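Local coordinates for mutual gliding-motility protein MglA (PDB 6H17) that acts as an intracellular GTP-binding switch that coordinates the two gliding motilities of Myxococcus xanthus and controls the direction and speed of movement, at residues N28-Y33 against G42-L47; N34-E39 against G175-L180; F70-H75 against L186-L191; D97-V102 against E118-N123. All coordinates share one frame; numbering follows the deposited sequence.

Contact 1 of 4, residues N28-Y33 against G42-L47; sequences NLQYIY and GKLISL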
# COMPACT_ATOMS: atom_id res chain seq x y z
N ASN A 28 2.25 -8.10 -4.20
CA ASN A 28 1.48 -7.11 -4.96
C ASN A 28 2.39 -6.33 -5.90
O ASN A 28 2.09 -6.18 -7.09
CB ASN A 28 0.77 -6.13 -4.01
CG ASN A 28 -0.66 -6.53 -3.68
OD1 ASN A 28 -1.60 -6.07 -4.33
ND2 ASN A 28 -0.85 -7.32 -2.64
N LEU A 29 3.49 -5.77 -5.38
CA LEU A 29 4.38 -4.98 -6.22
C LEU A 29 5.05 -5.81 -7.31
O LEU A 29 5.28 -5.32 -8.42
CB LEU A 29 5.42 -4.23 -5.39
CG LEU A 29 4.98 -2.84 -4.91
CD1 LEU A 29 3.79 -2.88 -3.99
CD2 LEU A 29 6.15 -2.09 -4.28
N GLN A 30 5.37 -7.07 -7.02
CA GLN A 30 5.97 -7.94 -8.04
C GLN A 30 5.00 -8.15 -9.19
O GLN A 30 5.40 -8.11 -10.36
CB GLN A 30 6.39 -9.28 -7.41
CG GLN A 30 7.57 -9.13 -6.48
CD GLN A 30 7.91 -10.34 -5.61
OE1 GLN A 30 7.05 -11.16 -5.23
NE2 GLN A 30 9.19 -10.43 -5.24
N TYR A 31 3.72 -8.39 -8.89
CA TYR A 31 2.74 -8.58 -9.96
C TYR A 31 2.57 -7.29 -10.75
O TYR A 31 2.55 -7.30 -11.99
CB TYR A 31 1.39 -9.02 -9.37
CG TYR A 31 0.42 -9.38 -10.47
CD1 TYR A 31 0.42 -10.66 -11.01
CD2 TYR A 31 -0.43 -8.43 -11.04
CE1 TYR A 31 -0.40 -10.98 -12.07
CE2 TYR A 31 -1.28 -8.76 -12.07
CZ TYR A 31 -1.25 -10.03 -12.59
OH TYR A 31 -2.06 -10.39 -13.64
N ILE A 32 2.45 -6.15 -10.05
CA ILE A 32 2.33 -4.85 -10.72
C ILE A 32 3.52 -4.65 -11.67
O ILE A 32 3.35 -4.27 -12.84
CB ILE A 32 2.21 -3.72 -9.70
CG1 ILE A 32 0.90 -3.84 -8.93
CG2 ILE A 32 2.28 -2.37 -10.40
CD1 ILE A 32 0.86 -3.01 -7.64
N TYR A 33 4.73 -4.87 -11.18
CA TYR A 33 5.89 -4.70 -12.03
C TYR A 33 5.84 -5.64 -13.23
O TYR A 33 6.08 -5.23 -14.37
CB TYR A 33 7.17 -4.93 -11.23
CG TYR A 33 8.39 -4.85 -12.11
CD1 TYR A 33 8.87 -3.62 -12.55
CD2 TYR A 33 9.05 -5.99 -12.51
CE1 TYR A 33 9.97 -3.54 -13.38
CE2 TYR A 33 10.17 -5.92 -13.33
CZ TYR A 33 10.61 -4.68 -13.74
OH TYR A 33 11.73 -4.59 -14.57
N GLY A 42 8.96 2.16 -13.85
CA GLY A 42 10.37 2.02 -13.56
C GLY A 42 10.66 0.63 -13.04
O GLY A 42 9.85 -0.30 -13.15
N LYS A 43 11.83 0.49 -12.44
CA LYS A 43 12.32 -0.80 -11.96
C LYS A 43 11.88 -1.07 -10.53
O LYS A 43 11.98 -0.20 -9.65
CB LYS A 43 13.84 -0.80 -12.04
CG LYS A 43 14.45 -2.15 -11.81
CD LYS A 43 15.95 -2.10 -12.00
CE LYS A 43 16.59 -3.43 -11.68
NZ LYS A 43 18.05 -3.39 -11.98
N LEU A 44 11.38 -2.28 -10.29
CA LEU A 44 11.10 -2.74 -8.94
C LEU A 44 12.42 -3.11 -8.27
O LEU A 44 13.18 -3.93 -8.80
CB LEU A 44 10.17 -3.95 -8.97
CG LEU A 44 9.95 -4.67 -7.65
CD1 LEU A 44 9.33 -3.78 -6.63
CD2 LEU A 44 9.07 -5.92 -7.89
N ILE A 45 12.69 -2.49 -7.12
CA ILE A 45 13.92 -2.76 -6.39
C ILE A 45 13.61 -3.07 -4.94
O ILE A 45 12.58 -2.67 -4.39
CB ILE A 45 14.91 -1.58 -6.50
CG1 ILE A 45 14.29 -0.33 -5.91
CG2 ILE A 45 15.36 -1.39 -7.97
CD1 ILE A 45 15.29 0.81 -5.73
N SER A 46 14.51 -3.83 -4.33
CA SER A 46 14.51 -4.06 -2.90
C SER A 46 15.55 -3.16 -2.25
O SER A 46 16.58 -2.82 -2.85
CB SER A 46 14.85 -5.52 -2.59
OG SER A 46 13.82 -6.38 -3.03
N LEU A 47 15.26 -2.78 -1.02
CA LEU A 47 16.16 -1.96 -0.24
C LEU A 47 16.29 -2.52 1.16
O LEU A 47 15.34 -3.06 1.73
CB LEU A 47 15.66 -0.52 -0.17
CG LEU A 47 15.60 0.18 -1.54
CD1 LEU A 47 14.84 1.48 -1.39
CD2 LEU A 47 16.97 0.42 -2.09
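Tyr-33 and Leu-44 make the heart of this contact, where the last turns of the helix that follows the P-loop meet the chain leading into strand 45-49. The CB of Leu-44 sits over one face of the Tyr-33 ring in a CH-pi contact, 4.1 Å from the ring centroid and 28° off its normal. The edge of the same ring is used differently: CE1 of Tyr-33 lies 3.3 Å from the carbonyl O of Gly-42, which stands in the ring plane, so one aromatic side chain meets an aliphatic carbon with its face and a backbone oxygen with its rim. With CG anti to the backbone N (chi1 177°), the phenol is carried out from the helix to the incoming chain.

Beyond CB, the two methyls of Leu-44 take different partners on the helix. CD2 of Leu-44 rests 3.7 Å from CA of Gln-30 and, in one of two modelled conformers of that residue, touches its CG, whereas CD1 of Leu-44 faces CB of Leu-29 at 4.1 Å. This is an apolar surface contact with Gln-30 at its exposed rim.

A second shell fixes the tyrosine. Lys-41 makes a cation-pi contact with its ring and donates from NZ to the carbonyl O of Tyr-33, which ties the residue just before the loop segment to the helix end. Leu-29 continues inward onto Leu-76 and Thr-78 of strand 71-78 and Tyr-17 of strand 10-18, while backbone bonds from Gly-42, Ile-45 and Leu-47 to strand 52-62 hold the other segment at the sheet margin; helix 25-35 thus lies between that margin and helix 176-193.

Contact 2 of 4, residues N34-E39 against G175-L180; sequences NKTAAE and GVFDTL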
# COMPACT_ATOMS: atom_id res chain seq x y z
N ASN A 34 5.53 -6.91 -12.99
CA ASN A 34 5.59 -7.89 -14.07
C ASN A 34 4.59 -7.58 -15.17
O ASN A 34 4.86 -7.84 -16.35
CB ASN A 34 5.34 -9.29 -13.51
CG ASN A 34 6.49 -9.81 -12.69
OD1 ASN A 34 7.59 -9.29 -12.75
ND2 ASN A 34 6.23 -10.86 -11.92
N LYS A 35 3.42 -7.07 -14.80
CA LYS A 35 2.31 -6.92 -15.73
C LYS A 35 2.06 -5.50 -16.20
O LYS A 35 1.13 -5.28 -16.98
CB LYS A 35 1.04 -7.54 -15.15
CG LYS A 35 1.14 -9.02 -14.93
CD LYS A 35 1.40 -9.80 -16.20
CE LYS A 35 1.39 -11.29 -15.89
NZ LYS A 35 0.78 -12.06 -16.99
N THR A 36 2.87 -4.54 -15.81
CA THR A 36 2.72 -3.18 -16.30
C THR A 36 3.55 -3.01 -17.56
O THR A 36 4.65 -3.56 -17.67
CB THR A 36 3.16 -2.18 -15.22
OG1 THR A 36 2.22 -2.24 -14.15
CG2 THR A 36 3.20 -0.76 -15.75
N ALA A 37 3.03 -2.21 -18.49
CA ALA A 37 3.75 -1.91 -19.72
C ALA A 37 5.10 -1.27 -19.41
O ALA A 37 5.23 -0.44 -18.51
CB ALA A 37 2.91 -0.96 -20.56
N ALA A 38 6.12 -1.63 -20.20
CA ALA A 38 7.45 -1.12 -19.94
C ALA A 38 7.51 0.40 -19.98
O ALA A 38 8.36 1.01 -19.31
CB ALA A 38 8.44 -1.72 -20.94
N GLU A 39 6.62 1.04 -20.75
CA GLU A 39 6.70 2.49 -20.93
C GLU A 39 6.15 3.28 -19.76
O GLU A 39 6.36 4.50 -19.71
CB GLU A 39 5.93 2.90 -22.19
CG GLU A 39 6.61 2.55 -23.49
CD GLU A 39 6.58 1.07 -23.78
OE1 GLU A 39 5.58 0.42 -23.40
OE2 GLU A 39 7.55 0.56 -24.39
N GLY A 175 -7.40 -8.95 -8.22
CA GLY A 175 -7.59 -7.75 -7.42
C GLY A 175 -6.43 -6.78 -7.36
O GLY A 175 -6.57 -5.71 -6.76
N VAL A 176 -5.28 -7.12 -7.92
CA VAL A 176 -4.08 -6.31 -7.68
C VAL A 176 -4.17 -4.95 -8.37
O VAL A 176 -3.94 -3.90 -7.74
CB VAL A 176 -2.82 -7.10 -8.08
CG1 VAL A 176 -1.57 -6.21 -8.05
CG2 VAL A 176 -2.64 -8.31 -7.19
N PHE A 177 -4.44 -4.92 -9.67
CA PHE A 177 -4.56 -3.64 -10.34
C PHE A 177 -5.79 -2.86 -9.87
O PHE A 177 -5.72 -1.62 -9.80
CB PHE A 177 -4.54 -3.79 -11.87
CG PHE A 177 -3.18 -4.00 -12.44
CD1 PHE A 177 -2.23 -3.00 -12.35
CD2 PHE A 177 -2.85 -5.16 -13.10
CE1 PHE A 177 -0.96 -3.18 -12.90
CE2 PHE A 177 -1.59 -5.35 -13.65
CZ PHE A 177 -0.64 -4.34 -13.52
N ASP A 178 -6.89 -3.52 -9.56
CA ASP A 178 -8.05 -2.78 -9.06
C ASP A 178 -7.72 -2.05 -7.77
O ASP A 178 -8.13 -0.90 -7.56
CB ASP A 178 -9.25 -3.69 -8.84
CG ASP A 178 -9.95 -4.08 -10.12
OD1 ASP A 178 -9.62 -3.53 -11.21
OD2 ASP A 178 -10.86 -4.93 -10.02
N THR A 179 -6.99 -2.71 -6.87
CA THR A 179 -6.59 -2.09 -5.60
C THR A 179 -5.73 -0.86 -5.87
O THR A 179 -5.97 0.22 -5.30
CB THR A 179 -5.81 -3.09 -4.76
OG1 THR A 179 -6.62 -4.22 -4.41
CG2 THR A 179 -5.29 -2.49 -3.47
N LEU A 180 -4.70 -1.02 -6.70
CA LEU A 180 -3.79 0.08 -7.00
C LEU A 180 -4.52 1.24 -7.65
O LEU A 180 -4.32 2.40 -7.28
CB LEU A 180 -2.69 -0.44 -7.92
CG LEU A 180 -1.72 0.64 -8.47
CD1 LEU A 180 -0.93 1.27 -7.32
CD2 LEU A 180 -0.78 0.04 -9.51
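Phe-177 reaches from the first turn of the C-terminal helix of this Ras-like GTPase fold to the end of helix 25-35, showing how one aromatic side chain can bridge two helices. The close part is small and lies at the ring's edge. CE2 of Phe-177 is 3.7 Å from CB of Lys-35, and CE1 of Phe-177 is 3.5 Å from OG1 of Thr-36, both partners lying in the ring plane. That hydroxyl meets the ring as a neighbour, its hydrogen bond going to the carbonyl O of Ile-32, one turn back.

The outer side is looser. From the same CB, the lysine chain bends at chi2 (-60°) and leads its ammonium group away from the phenylalanine. An alanine in place of Phe-177 would probably open a gap beside Lys-35 and Thr-36 and leave these two segments without their direct link.

Next in sequence, Val-176 packs on Asn-28, Tyr-31 and Ile-32, adding to the hold between the helices. The start of helix 176-193 is secured at Gly-175, the N-cap residue, whose carbonyl O accepts from Thr-179 N at 3.0 Å and, from the opposite face of the carbonyl plane, from Thr-179 OG1 at 2.8 Å.

Contact 3 of 4, residues F70-H75 against L186-L191; sequences FKTRFH and LVLTEL. With SO4 (sulfate ion), chain E.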
# COMPACT_ATOMS: atom_id res chain seq x y z
N PHE A 70 1.33 18.92 -15.41
CA PHE A 70 2.40 18.35 -14.60
C PHE A 70 2.71 16.95 -15.12
O PHE A 70 1.90 16.32 -15.80
CB PHE A 70 1.99 18.22 -13.12
CG PHE A 70 1.76 19.54 -12.42
CD1 PHE A 70 0.53 20.16 -12.48
CD2 PHE A 70 2.78 20.15 -11.71
CE1 PHE A 70 0.32 21.38 -11.84
CE2 PHE A 70 2.58 21.35 -11.07
CZ PHE A 70 1.36 21.97 -11.14
N LYS A 71 3.93 16.48 -14.82
CA LYS A 71 4.27 15.07 -14.87
C LYS A 71 4.09 14.54 -13.45
O LYS A 71 4.66 15.08 -12.51
CB LYS A 71 5.73 14.89 -15.30
CG LYS A 71 6.30 13.46 -15.14
CD LYS A 71 7.78 13.37 -15.55
CE LYS A 71 8.71 13.91 -14.47
NZ LYS A 71 8.95 12.97 -13.33
N THR A 72 3.29 13.48 -13.30
CA THR A 72 3.00 12.90 -12.01
C THR A 72 3.50 11.47 -12.00
O THR A 72 3.22 10.70 -12.92
CB THR A 72 1.49 12.93 -11.70
OG1 THR A 72 1.04 14.29 -11.73
CG2 THR A 72 1.21 12.34 -10.34
N ARG A 73 4.24 11.15 -10.96
CA ARG A 73 4.73 9.79 -10.78
C ARG A 73 4.34 9.30 -9.40
O ARG A 73 4.35 10.07 -8.43
CB ARG A 73 6.24 9.70 -10.99
CG ARG A 73 6.70 9.99 -12.43
CD ARG A 73 6.19 8.96 -13.44
NE ARG A 73 6.58 9.30 -14.82
CZ ARG A 73 5.79 9.90 -15.72
NH1 ARG A 73 6.27 10.15 -16.94
NH2 ARG A 73 4.54 10.23 -15.43
N PHE A 74 3.96 8.04 -9.34
CA PHE A 74 3.65 7.35 -8.09
C PHE A 74 4.81 6.47 -7.69
O PHE A 74 5.34 5.71 -8.52
CB PHE A 74 2.39 6.51 -8.26
CG PHE A 74 1.12 7.32 -8.28
CD1 PHE A 74 0.32 7.39 -7.16
CD2 PHE A 74 0.76 8.04 -9.41
CE1 PHE A 74 -0.83 8.15 -7.17
CE2 PHE A 74 -0.40 8.79 -9.41
CZ PHE A 74 -1.19 8.84 -8.30
N HIS A 75 5.22 6.56 -6.43
CA HIS A 75 6.28 5.74 -5.87
C HIS A 75 5.64 4.80 -4.86
O HIS A 75 5.15 5.24 -3.83
CB HIS A 75 7.35 6.61 -5.23
CG HIS A 75 8.06 7.48 -6.22
ND1 HIS A 75 8.82 8.56 -5.86
CD2 HIS A 75 8.13 7.41 -7.57
CE1 HIS A 75 9.32 9.13 -6.94
NE2 HIS A 75 8.93 8.45 -7.99
N LEU A 186 -7.87 8.06 -5.72
CA LEU A 186 -8.13 8.87 -4.53
C LEU A 186 -7.03 9.89 -4.30
O LEU A 186 -7.31 11.04 -3.94
CB LEU A 186 -8.28 7.97 -3.31
CG LEU A 186 -9.52 7.08 -3.30
CD1 LEU A 186 -9.46 6.12 -2.10
CD2 LEU A 186 -10.80 7.89 -3.27
N VAL A 187 -5.77 9.49 -4.50
CA VAL A 187 -4.65 10.42 -4.33
C VAL A 187 -4.73 11.54 -5.35
O VAL A 187 -4.53 12.71 -5.02
CB VAL A 187 -3.32 9.64 -4.42
CG1 VAL A 187 -2.15 10.61 -4.56
CG2 VAL A 187 -3.15 8.75 -3.19
N LEU A 188 -5.01 11.21 -6.61
CA LEU A 188 -5.10 12.24 -7.64
C LEU A 188 -6.23 13.22 -7.35
O LEU A 188 -6.09 14.43 -7.58
CB LEU A 188 -5.29 11.59 -9.01
CG LEU A 188 -4.06 10.94 -9.62
CD1 LEU A 188 -4.50 10.09 -10.81
CD2 LEU A 188 -3.04 11.96 -10.08
N THR A 189 -7.37 12.72 -6.89
CA THR A 189 -8.48 13.60 -6.56
C THR A 189 -8.07 14.61 -5.49
O THR A 189 -8.42 15.79 -5.57
CB THR A 189 -9.69 12.77 -6.11
OG1 THR A 189 -10.16 12.00 -7.22
CG2 THR A 189 -10.81 13.67 -5.60
N GLU A 190 -7.29 14.16 -4.49
CA GLU A 190 -6.83 15.08 -3.46
C GLU A 190 -5.86 16.11 -4.03
O GLU A 190 -5.96 17.30 -3.70
CB GLU A 190 -6.18 14.31 -2.30
CG GLU A 190 -7.17 13.53 -1.45
CD GLU A 190 -8.37 14.36 -1.04
OE1 GLU A 190 -8.17 15.41 -0.39
OE2 GLU A 190 -9.52 13.98 -1.38
N LEU A 191 -4.94 15.69 -4.89
CA LEU A 191 -4.04 16.63 -5.54
C LEU A 191 -4.83 17.72 -6.26
O LEU A 191 -4.51 18.91 -6.14
CB LEU A 191 -3.16 15.91 -6.54
CG LEU A 191 -1.99 15.12 -5.96
CD1 LEU A 191 -1.35 14.32 -7.06
CD2 LEU A 191 -1.00 16.06 -5.30
S SO4 E . 3.40 10.47 -19.33
O1 SO4 E . 2.40 11.27 -20.06
O2 SO4 E . 4.06 11.29 -18.31
O3 SO4 E . 2.71 9.36 -18.65
O4 SO4 E . 4.38 9.91 -20.26
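Helix-on-sheet packing in an alpha/beta fold is the setting here: helix 176-193 lies against the sheet and meets strand 71-78, the axes of 71-75 and 186-191 coming within 11.4 Å, their N-to-C directions 137° apart. Phe-74 carries most of the contact from the strand side. Its ring presents an edge to Leu-188, whose CG lies in the ring plane 3.8 Å from CZ of Phe-74, and CD2 of the same leucine stands beside that rim. Val-187 and Phe-74 reach toward each other from opposite sides of the interface, CG1 of Val-187 3.8 Å from CE1 of Phe-74. The leucine CB does not aim at the strand, but CG, set anti to the carbonyl carbon (chi1 -75°), brings the branch back to the ring. Thr-72, one strand repeat away, adds a lighter touch through CG2, 4.3 Å from CD2 of Leu-188. Ile-67 backs both Thr-72 and Leu-188, and Ile-15 meets Val-187.

The other face of this strand is polar, with Lys-71, Arg-73 and His-75. Arg-73 curls back so that its NH2 donates to the carbonyl O of Thr-72 at 2.9 Å, coming from above the carbonyl plane. A sulfate, probably from the crystallisation liquor, sits at the guanidinium edge, and its O2 takes bonds from Arg-73 NH1 (2.8 Å) and Arg-73 NH2 (3.1 Å). A leucine in place of Arg-73 would probably leave the sulfate without this two-pronged grip and the carbonyl of Thr-72 without its side-chain donor.

On the buried face, the arrangement is the packing of the C-terminal helix against the central sheet of a Ras-like GTPase.

Contact 4 of 4, residues D97-V102 against E118-N123; sequences DGVVFV and ENLRIN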
# COMPACT_ATOMS: atom_id res chain seq x y z
N ASP A 97 1.10 9.59 0.80
CA ASP A 97 -0.10 10.19 0.23
C ASP A 97 -1.28 9.24 0.17
O ASP A 97 -2.43 9.71 0.18
CB ASP A 97 0.19 10.71 -1.18
CG ASP A 97 1.26 11.76 -1.17
OD1 ASP A 97 1.08 12.77 -0.46
OD2 ASP A 97 2.31 11.57 -1.81
N GLY A 98 -1.05 7.95 0.08
CA GLY A 98 -2.14 6.98 0.13
C GLY A 98 -1.62 5.67 0.66
O GLY A 98 -0.44 5.35 0.51
N VAL A 99 -2.52 4.90 1.28
CA VAL A 99 -2.16 3.63 1.89
C VAL A 99 -3.05 2.51 1.36
O VAL A 99 -4.26 2.68 1.18
CB VAL A 99 -2.26 3.69 3.42
CG1 VAL A 99 -2.07 2.32 4.05
CG2 VAL A 99 -1.25 4.66 3.99
N VAL A 100 -2.44 1.36 1.12
CA VAL A 100 -3.15 0.11 0.87
C VAL A 100 -2.84 -0.78 2.06
O VAL A 100 -1.66 -1.09 2.31
CB VAL A 100 -2.70 -0.58 -0.42
CG1 VAL A 100 -3.38 -1.93 -0.56
CG2 VAL A 100 -2.98 0.30 -1.64
N PHE A 101 -3.87 -1.20 2.79
CA PHE A 101 -3.68 -2.20 3.84
C PHE A 101 -3.95 -3.57 3.25
O PHE A 101 -5.08 -3.83 2.81
CB PHE A 101 -4.58 -1.95 5.04
CG PHE A 101 -4.30 -2.89 6.17
CD1 PHE A 101 -4.97 -4.10 6.31
CD2 PHE A 101 -3.30 -2.59 7.09
CE1 PHE A 101 -4.68 -4.97 7.36
CE2 PHE A 101 -3.00 -3.45 8.12
CZ PHE A 101 -3.70 -4.61 8.27
N VAL A 102 -2.96 -4.44 3.25
CA VAL A 102 -3.07 -5.79 2.73
C VAL A 102 -3.31 -6.71 3.92
O VAL A 102 -2.42 -6.93 4.74
CB VAL A 102 -1.82 -6.21 1.95
CG1 VAL A 102 -1.97 -7.62 1.42
CG2 VAL A 102 -1.53 -5.23 0.81
N GLU A 118 -4.09 -1.45 13.60
CA GLU A 118 -3.97 -0.48 14.68
C GLU A 118 -2.61 0.21 14.65
O GLU A 118 -2.52 1.42 14.89
CB GLU A 118 -4.23 -1.16 16.02
CG GLU A 118 -4.05 -0.23 17.20
CD GLU A 118 -5.09 0.88 17.29
OE1 GLU A 118 -4.97 1.70 18.23
OE2 GLU A 118 -6.01 0.96 16.44
N ASN A 119 -1.55 -0.55 14.36
CA ASN A 119 -0.22 0.03 14.23
C ASN A 119 -0.17 1.07 13.12
O ASN A 119 0.49 2.10 13.28
CB ASN A 119 0.76 -1.12 13.97
CG ASN A 119 2.18 -0.67 13.82
OD1 ASN A 119 2.75 -0.80 12.73
ND2 ASN A 119 2.78 -0.18 14.89
N LEU A 120 -0.85 0.82 12.00
CA LEU A 120 -0.95 1.82 10.94
C LEU A 120 -1.60 3.10 11.47
O LEU A 120 -1.11 4.21 11.23
CB LEU A 120 -1.77 1.27 9.77
CG LEU A 120 -2.09 2.24 8.63
CD1 LEU A 120 -0.83 2.80 7.98
CD2 LEU A 120 -2.99 1.53 7.60
N ARG A 121 -2.72 2.95 12.17
CA ARG A 121 -3.42 4.13 12.69
C ARG A 121 -2.53 4.91 13.65
O ARG A 121 -2.45 6.14 13.56
CB ARG A 121 -4.71 3.68 13.37
CG ARG A 121 -5.58 4.83 13.86
CD ARG A 121 -6.78 4.32 14.65
NE ARG A 121 -6.40 3.91 16.00
CZ ARG A 121 -6.20 4.75 17.01
NH1 ARG A 121 -6.33 6.05 16.82
NH2 ARG A 121 -5.86 4.29 18.20
N ILE A 122 -1.84 4.21 14.55
CA ILE A 122 -0.99 4.86 15.53
C ILE A 122 0.19 5.54 14.85
O ILE A 122 0.54 6.67 15.18
CB ILE A 122 -0.53 3.83 16.58
CG1 ILE A 122 -1.70 3.37 17.45
CG2 ILE A 122 0.63 4.40 17.40
CD1 ILE A 122 -2.27 4.43 18.37
N ASN A 123 0.82 4.86 13.90
CA ASN A 123 1.99 5.44 13.25
C ASN A 123 1.61 6.67 12.44
O ASN A 123 2.37 7.65 12.39
CB ASN A 123 2.72 4.40 12.41
CG ASN A 123 3.58 3.49 13.25
OD1 ASN A 123 3.87 3.79 14.42
ND2 ASN A 123 3.98 2.38 12.69
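Leu-120 and Val-99 are brought together by matching torsions: the leucine CG is anti to its own N (chi1 175°), and Val-99 holds CG1 in the same relation (chi1 172°), which aims the two branches at each other, tip to tip across the interface. They belong to the beta-alpha-beta unit of strand 98-104, helix 110-125 and strand 136-141, a right-handed crossover in the P-loop GTPase fold, where a single leucine makes the helix side of the contact between these two segments.

CD2 of Leu-120 does most of the work, lying 3.8 Å from CG1 of Val-99, with CD1 of the same leucine a little farther from that methyl at 4.1 Å. Phe-101 runs past the leucine in the opposite direction, and its CD2 is 4.2 Å from CD2 of Leu-120. All three residues are buried. Phe-101 goes on to Pro-20 in the nucleotide-binding loop and to Tyr-136 and Ile-138 on the next strand, while Leu-120 also touches Tyr-18 and Leu-131.

Beside the leucine, Asn-119 and Asn-123 both bond to Tyr-18 OH and Asp-86 OD1, fixing the flank of the helix. On its exposed side, Arg-121, in one of its two modelled conformers, grips the carboxylate of Glu-118 side-on in a salt bridge within the helix: NH2 of Arg-121 reaches OE1 of Glu-118 at 2.7 Å, and NE of Arg-121 meets OE2 of Glu-118 at 3.0 Å, almost straight at 177°.

How the contacts relate
Read from the N terminus, the first of these loops closes at contact 1, a short one joining helix 25-35 to the approach to strand 45-49. Contact 2 opens inside that loop, on the end of the same helix, and closes only at the start of helix 176-193, so the two cross; they also touch, through Ile-32 and Val-176. Contact 3 begins after contact 1 has closed and crosses contact 2, ending farther along helix 176-193. Contact 4, a local strand-to-helix closure, nests inside both long loops and touches each, through Val-100 with Thr-179 and Gly-98 with Val-187. Contacts 1, 3 and 4 join helices to the sheet or its approach; contact 2 joins helix 25-35 to helix 176-193.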